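Local coordinates for protein dihydroorotase (Agrobacterium tumefaciens, PDB 2OGJ) that hydrolyses acetyl esters in vitro, most notably deacetylating acetyl-(R)-mandelate, as a zinc-dependent member of the amidohydrolase family, at residues H115-E119 / Y120-P124; A165-S168 / E169-V172; S309-S313 / V314-F318. All coordinates share one frame; numbering follows the deposited sequence.

Contact 1: H115-E119 / Y120-P124; sequences HGFRE and YIIEP
Tyr120 packs its ring obliquely by the carbonyl of Gly116, CD2 of Tyr120 lying 3.2 Å from Gly116 O, on the last turns of helix 114-122, the helix of a beta-alpha-beta unit in the TIM barrel. The ring also stacks with Tyr120 of the second subunit. Glu119 extends away from the helix toward that subunit, where its carboxylate bonds His82 and pairs with Arg90, both of the second subunit; its inner chain brushes Glu123, with Glu119 CG 3.8 Å from Glu123 OE1. Phe117 lays one ring face against Ile121, whose CB stands 4.1 Å from the centroid of the Phe117 ring, off-centre toward the rim, in a CH-pi contact. The Ile122 side chain runs at about a right angle to that of Phe117, its CG1 3.6 Å from Phe117 CE2. With CG anti to the backbone N (chi1 -177°), Phe117 directs its ring to strand 128-132, where Ile129 and Ala131 meet it, while Trp81 meets it edge-to-face. The helix widens here into a pi-type turn: Phe117 O accepts both Ile121 N and Ile122 N, which arrive from opposite faces of its carbonyl plane, and Glu123 N reaches back five residues to Arg118 O at 2.9 Å. One residue earlier than Phe117, Gly116 O still takes Tyr120 N in the regular alpha pattern (3.0 Å). Glu123 also serves Arg118 in a salt bridge whose carboxylate and guanidinium planes lie 38° apart: Glu123 OE2 sits at the guanidinium edge, 3.3 Å from Arg118 NE, a weak bond bent to 131°.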
# COMPACT_ATOMS: atom_id res chain seq x y z
N HIS A 115 -24.02 -10.60 -14.28
CA HIS A 115 -24.91 -11.66 -14.74
C HIS A 115 -25.97 -11.89 -13.64
O HIS A 115 -27.11 -12.23 -13.93
CB HIS A 115 -24.12 -12.94 -15.05
CG HIS A 115 -23.49 -13.58 -13.85
ND1 HIS A 115 -22.44 -13.01 -13.17
CD2 HIS A 115 -23.81 -14.71 -13.18
CE1 HIS A 115 -22.14 -13.76 -12.13
NE2 HIS A 115 -22.95 -14.80 -12.11
N GLY A 116 -25.58 -11.66 -12.39
CA GLY A 116 -26.51 -11.81 -11.29
C GLY A 116 -27.56 -10.72 -11.38
O GLY A 116 -28.74 -10.97 -11.16
N PHE A 117 -27.13 -9.51 -11.70
CA PHE A 117 -28.06 -8.40 -11.81
C PHE A 117 -29.05 -8.69 -12.93
O PHE A 117 -30.25 -8.50 -12.77
CB PHE A 117 -27.29 -7.12 -12.12
CG PHE A 117 -28.15 -5.88 -12.20
CD1 PHE A 117 -28.65 -5.30 -11.04
CD2 PHE A 117 -28.45 -5.29 -13.42
CE1 PHE A 117 -29.43 -4.16 -11.09
CE2 PHE A 117 -29.25 -4.13 -13.47
CZ PHE A 117 -29.73 -3.57 -12.30
N ARG A 118 -28.56 -9.17 -14.07
CA ARG A 118 -29.42 -9.46 -15.21
C ARG A 118 -30.51 -10.48 -14.90
O ARG A 118 -31.68 -10.28 -15.23
CB ARG A 118 -28.57 -9.96 -16.38
CG ARG A 118 -29.34 -10.11 -17.70
CD ARG A 118 -28.56 -10.86 -18.77
NE ARG A 118 -28.19 -12.18 -18.30
CZ ARG A 118 -26.93 -12.61 -18.23
NH1 ARG A 118 -25.93 -11.82 -18.61
NH2 ARG A 118 -26.67 -13.82 -17.76
N GLU A 119 -30.11 -11.57 -14.27
CA GLU A 119 -31.03 -12.65 -13.95
C GLU A 119 -32.02 -12.35 -12.84
O GLU A 119 -33.18 -12.69 -12.97
CB GLU A 119 -30.27 -13.92 -13.61
CG GLU A 119 -31.14 -15.16 -13.59
CD GLU A 119 -30.41 -16.40 -13.09
OE1 GLU A 119 -29.37 -16.78 -13.70
OE2 GLU A 119 -30.89 -16.99 -12.10
N TYR A 120 -31.56 -11.73 -11.75
CA TYR A 120 -32.45 -11.42 -10.63
C TYR A 120 -33.20 -10.11 -10.73
O TYR A 120 -34.33 -10.02 -10.28
CB TYR A 120 -31.72 -11.40 -9.29
CG TYR A 120 -31.03 -12.68 -8.93
CD1 TYR A 120 -31.71 -13.89 -8.96
CD2 TYR A 120 -29.68 -12.68 -8.57
CE1 TYR A 120 -31.08 -15.08 -8.64
CE2 TYR A 120 -29.03 -13.86 -8.24
CZ TYR A 120 -29.73 -15.06 -8.28
OH TYR A 120 -29.09 -16.25 -7.98
N ILE A 121 -32.57 -9.09 -11.31
CA ILE A 121 -33.24 -7.79 -11.40
C ILE A 121 -33.83 -7.41 -12.75
O ILE A 121 -35.00 -7.06 -12.84
CB ILE A 121 -32.30 -6.66 -10.94
CG1 ILE A 121 -31.68 -7.02 -9.59
CG2 ILE A 121 -33.07 -5.35 -10.84
CD1 ILE A 121 -32.69 -7.37 -8.51
N ILE A 122 -33.02 -7.48 -13.81
CA ILE A 122 -33.50 -7.11 -15.13
C ILE A 122 -34.59 -7.98 -15.72
O ILE A 122 -35.70 -7.52 -15.90
CB ILE A 122 -32.34 -7.05 -16.17
CG1 ILE A 122 -31.30 -6.00 -15.76
CG2 ILE A 122 -32.89 -6.64 -17.52
CD1 ILE A 122 -30.11 -5.97 -16.68
N GLU A 123 -34.26 -9.23 -16.03
CA GLU A 123 -35.22 -10.14 -16.67
C GLU A 123 -36.60 -10.29 -16.03
O GLU A 123 -37.61 -10.24 -16.73
CB GLU A 123 -34.56 -11.51 -16.85
CG GLU A 123 -33.32 -11.45 -17.78
CD GLU A 123 -32.39 -12.67 -17.67
OE1 GLU A 123 -32.56 -13.49 -16.74
OE2 GLU A 123 -31.45 -12.80 -18.49
N PRO A 124 -36.67 -10.45 -14.70
CA PRO A 124 -37.98 -10.59 -14.07
C PRO A 124 -38.78 -9.31 -13.84
O PRO A 124 -39.95 -9.39 -13.47
CB PRO A 124 -37.64 -11.30 -12.75
CG PRO A 124 -36.32 -10.73 -12.40
CD PRO A 124 -35.60 -10.77 -13.74

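Contact 2: A165-S168 / E169-V172; sequences AENS and EHIV
A type I beta turn at Asn167-His170, overlapped by a wider i+4 turn, carries the chain from helix 157-165 into barrel strand 171-173. One carbonyl closes both turns. Asn167 O accepts His170 N at 2.8 Å, the donor standing well above the carbonyl plane, and Ile171 N at the same length, 2.8 Å, but almost in line with the C=O bond. Ser168 and Glu169 form the two exposed corners. Glu169 folds back over the turn because its chain bends at chi2 (81°), which brings the carboxylate beside the backbone between Asn167 and Ser168. There Glu169 OE2 receives a weak hydrogen bond from Ser168 OG at 3.3 Å. Ile171 CD1 lies 4.0 Å from Asn167 CB, and the Ile171 side chain also meets Phe114 of helix 114-122 and Cys163 of helix 157-165. The His170 side chain rests on Phe114 and Arg118 of helix 114-122. The backbone of His170 and Val172 is hydrogen-bonded to Ala131 of the adjoining strand, while the Glu169 carbonyl is held by Lys130 NZ. A tight turn with two backbone donors on one carbonyl thus delivers the chain to its strand: the alpha-to-beta connection of a beta/alpha barrel.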
# COMPACT_ATOMS: atom_id res chain seq x y z
N ALA A 165 -19.88 -7.06 -24.12
CA ALA A 165 -20.19 -7.76 -25.37
C ALA A 165 -21.37 -8.69 -25.19
O ALA A 165 -22.22 -8.82 -26.07
CB ALA A 165 -18.99 -8.54 -25.83
N GLU A 166 -21.44 -9.34 -24.02
CA GLU A 166 -22.50 -10.27 -23.70
C GLU A 166 -23.73 -9.55 -23.17
O GLU A 166 -24.77 -10.20 -22.98
CB GLU A 166 -22.01 -11.31 -22.68
CG GLU A 166 -20.84 -12.14 -23.16
CD GLU A 166 -20.37 -13.15 -22.13
OE1 GLU A 166 -20.97 -13.19 -21.03
OE2 GLU A 166 -19.41 -13.89 -22.41
N ASN A 167 -23.66 -8.25 -22.90
CA ASN A 167 -24.82 -7.55 -22.36
C ASN A 167 -25.04 -6.15 -22.92
O ASN A 167 -25.53 -5.27 -22.21
CB ASN A 167 -24.74 -7.45 -20.84
CG ASN A 167 -24.53 -8.78 -20.18
OD1 ASN A 167 -23.40 -9.18 -19.93
ND2 ASN A 167 -25.62 -9.50 -19.93
N SER A 168 -24.69 -5.95 -24.18
CA SER A 168 -24.87 -4.64 -24.81
C SER A 168 -26.33 -4.19 -24.80
O SER A 168 -26.62 -3.00 -24.91
CB SER A 168 -24.32 -4.67 -26.24
OG SER A 168 -24.58 -5.92 -26.86
N GLU A 169 -27.25 -5.14 -24.67
CA GLU A 169 -28.68 -4.84 -24.62
C GLU A 169 -29.07 -4.31 -23.23
O GLU A 169 -30.14 -3.73 -23.05
CB GLU A 169 -29.52 -6.09 -24.91
CG GLU A 169 -28.82 -7.13 -25.78
CD GLU A 169 -27.85 -8.04 -24.99
OE1 GLU A 169 -28.31 -8.89 -24.19
OE2 GLU A 169 -26.61 -7.91 -25.16
N HIS A 170 -28.18 -4.51 -22.26
CA HIS A 170 -28.47 -4.10 -20.90
C HIS A 170 -27.58 -3.01 -20.33
O HIS A 170 -28.03 -2.19 -19.51
CB HIS A 170 -28.42 -5.33 -19.98
CG HIS A 170 -29.31 -6.45 -20.43
ND1 HIS A 170 -30.65 -6.28 -20.72
CD2 HIS A 170 -29.06 -7.77 -20.62
CE1 HIS A 170 -31.18 -7.44 -21.07
NE2 HIS A 170 -30.23 -8.36 -21.02
N ILE A 171 -26.31 -3.02 -20.73
CA ILE A 171 -25.34 -2.06 -20.24
C ILE A 171 -25.28 -0.84 -21.16
O ILE A 171 -25.00 -0.97 -22.35
CB ILE A 171 -23.96 -2.72 -20.13
CG1 ILE A 171 -24.03 -3.86 -19.10
CG2 ILE A 171 -22.88 -1.71 -19.77
CD1 ILE A 171 -22.74 -4.58 -18.90
N VAL A 172 -25.56 0.33 -20.60
CA VAL A 172 -25.58 1.59 -21.34
C VAL A 172 -24.35 2.49 -21.14
O VAL A 172 -24.30 3.59 -21.68
CB VAL A 172 -26.81 2.41 -20.97
CG1 VAL A 172 -28.07 1.71 -21.42
CG2 VAL A 172 -26.82 2.64 -19.46

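Contact 3: S309-S313 / V314-F318; sequences SKLLS and VDMPF
Selenomethionine Met316 lies side by side with Leu311 and points the same way, its SE 3.8 Å from Leu311 CB. The chain beyond its CG is extended, with CG itself anti to the backbone N (chi1 -161°), and this carries the selenium past Leu311 CB, CG and CD1. The backbone joining the pair forms a Schellman motif at the end of helix 304-313. Met316 N reaches Leu311 O at 3.2 Å and, inside that bond, Asp315 N reaches Leu312 O at 3.4 Å; both are weak, and Asp315 takes the left-handed conformation (phi 70°) that reverses the chain. The Leu311-Met316 packing is the hydrophobic contact that usually accompanies this motif. Leu311 O also accepts Val314 N (3.1 Å), which comes from above the carbonyl plane, and Ser313 OG bonds back to Lys310 O. Farther along, Leu312 CD1 lies beside Met316 O and reaches on to Phe318 CA, 3.7 Å away, with Pro317 as the next helix's N-cap. Val314 CG2 lies by the carbonyl oxygens, 3.3 Å from Lys310 O, and meets Leu311 CD1 only loosely. Outward from this joint, Val314 leans on Phe272 and Ile279 of helix 272-280, Leu312 on Phe375 of strand 368-382, and Phe318 on Phe352 and Leu354 of strand 348-362, so the corner between helices 304-313 and 318-323 is wedged between a neighbouring helix and the long antiparallel strands.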
# COMPACT_ATOMS: atom_id res chain seq x y z
N SER A 309 -40.34 17.87 -8.07
CA SER A 309 -40.99 18.98 -7.37
C SER A 309 -40.00 20.00 -6.78
O SER A 309 -40.33 21.18 -6.69
CB SER A 309 -41.89 18.45 -6.25
OG SER A 309 -42.90 17.60 -6.76
N LYS A 310 -38.81 19.54 -6.38
CA LYS A 310 -37.79 20.43 -5.82
C LYS A 310 -37.18 21.30 -6.92
O LYS A 310 -36.90 22.49 -6.70
CB LYS A 310 -36.68 19.62 -5.13
CG LYS A 310 -37.14 18.82 -3.91
CD LYS A 310 -35.99 18.07 -3.27
CE LYS A 310 -36.45 17.30 -2.06
NZ LYS A 310 -35.40 16.33 -1.61
N LEU A 311 -36.99 20.72 -8.10
CA LEU A 311 -36.43 21.46 -9.22
C LEU A 311 -37.45 22.48 -9.69
O LEU A 311 -37.11 23.61 -10.02
CB LEU A 311 -36.05 20.52 -10.36
CG LEU A 311 -34.62 19.97 -10.38
CD1 LEU A 311 -33.64 21.14 -10.30
CD2 LEU A 311 -34.41 18.99 -9.23
N LEU A 312 -38.71 22.07 -9.73
CA LEU A 312 -39.79 22.97 -10.14
C LEU A 312 -39.90 24.13 -9.16
O LEU A 312 -40.28 25.22 -9.55
CB LEU A 312 -41.14 22.23 -10.17
CG LEU A 312 -42.29 23.02 -10.78
CD1 LEU A 312 -42.13 23.02 -12.28
CD2 LEU A 312 -43.62 22.38 -10.42
N SER A 313 -39.57 23.87 -7.90
CA SER A 313 -39.64 24.88 -6.85
C SER A 313 -38.52 25.90 -6.94
O SER A 313 -38.66 27.00 -6.42
CB SER A 313 -39.62 24.21 -5.48
OG SER A 313 -38.30 23.87 -5.09
N VAL A 314 -37.40 25.54 -7.55
CA VAL A 314 -36.31 26.51 -7.67
C VAL A 314 -36.26 27.06 -9.09
O VAL A 314 -35.19 27.33 -9.64
CB VAL A 314 -34.94 25.92 -7.27
CG1 VAL A 314 -34.87 25.78 -5.75
CG2 VAL A 314 -34.71 24.59 -7.96
N ASP A 315 -37.45 27.19 -9.66
CA ASP A 315 -37.65 27.77 -10.97
C ASP A 315 -37.21 27.06 -12.23
O ASP A 315 -36.64 27.68 -13.12
CB ASP A 315 -37.08 29.18 -10.97
CG ASP A 315 -38.07 30.21 -11.47
OD1 ASP A 315 -39.16 30.30 -10.88
OD2 ASP A 315 -37.75 30.92 -12.44
N MSE A 316 -37.47 25.77 -12.33
CA MSE A 316 -37.13 25.07 -13.55
C MSE A 316 -38.50 25.00 -14.20
O MSE A 316 -39.43 24.40 -13.66
CB MSE A 316 -36.60 23.67 -13.25
CG MSE A 316 -35.81 23.01 -14.38
SE MSE A 316 -34.99 21.46 -13.92
CE MSE A 316 -34.83 20.72 -15.53
N PRO A 317 -38.68 25.66 -15.35
CA PRO A 317 -39.99 25.60 -15.99
C PRO A 317 -40.55 24.17 -16.08
O PRO A 317 -39.81 23.21 -16.31
CB PRO A 317 -39.74 26.22 -17.36
CG PRO A 317 -38.25 26.02 -17.57
CD PRO A 317 -37.68 26.30 -16.22
N PHE A 318 -41.85 24.04 -15.88
CA PHE A 318 -42.54 22.74 -15.94
C PHE A 318 -42.10 21.85 -17.11
O PHE A 318 -41.64 20.73 -16.92
CB PHE A 318 -44.05 22.97 -16.04
CG PHE A 318 -44.85 21.72 -16.20
CD1 PHE A 318 -45.16 20.93 -15.10
CD2 PHE A 318 -45.29 21.32 -17.45
CE1 PHE A 318 -45.90 19.76 -15.24
CE2 PHE A 318 -46.04 20.15 -17.61
CZ PHE A 318 -46.35 19.37 -16.50

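In the fold
Contacts 1 and 2 are neighbours, their centres 12 Å apart: Arg118 and Ile122 of helix 114-122 pack on His170, so the helix end and the turn into strand 171-173 cover one region of the barrel. Contact 3 lies across the centre of the chain, its nearest atoms about 20 Å from contact 2. All three are partly buried; contacts 1 and 3 are helix ends, contact 2 the turn that leads into a strand. In contact 1 Phe117 faces the barrel, Glu119 and Tyr120 face the second subunit, and a weak salt bridge adds charge pairing. Contact 2 is chiefly backbone bonding with exposed polar corners. Contact 3 relies on apolar packing over weak capping bonds; no other subunit touches contacts 2 and 3.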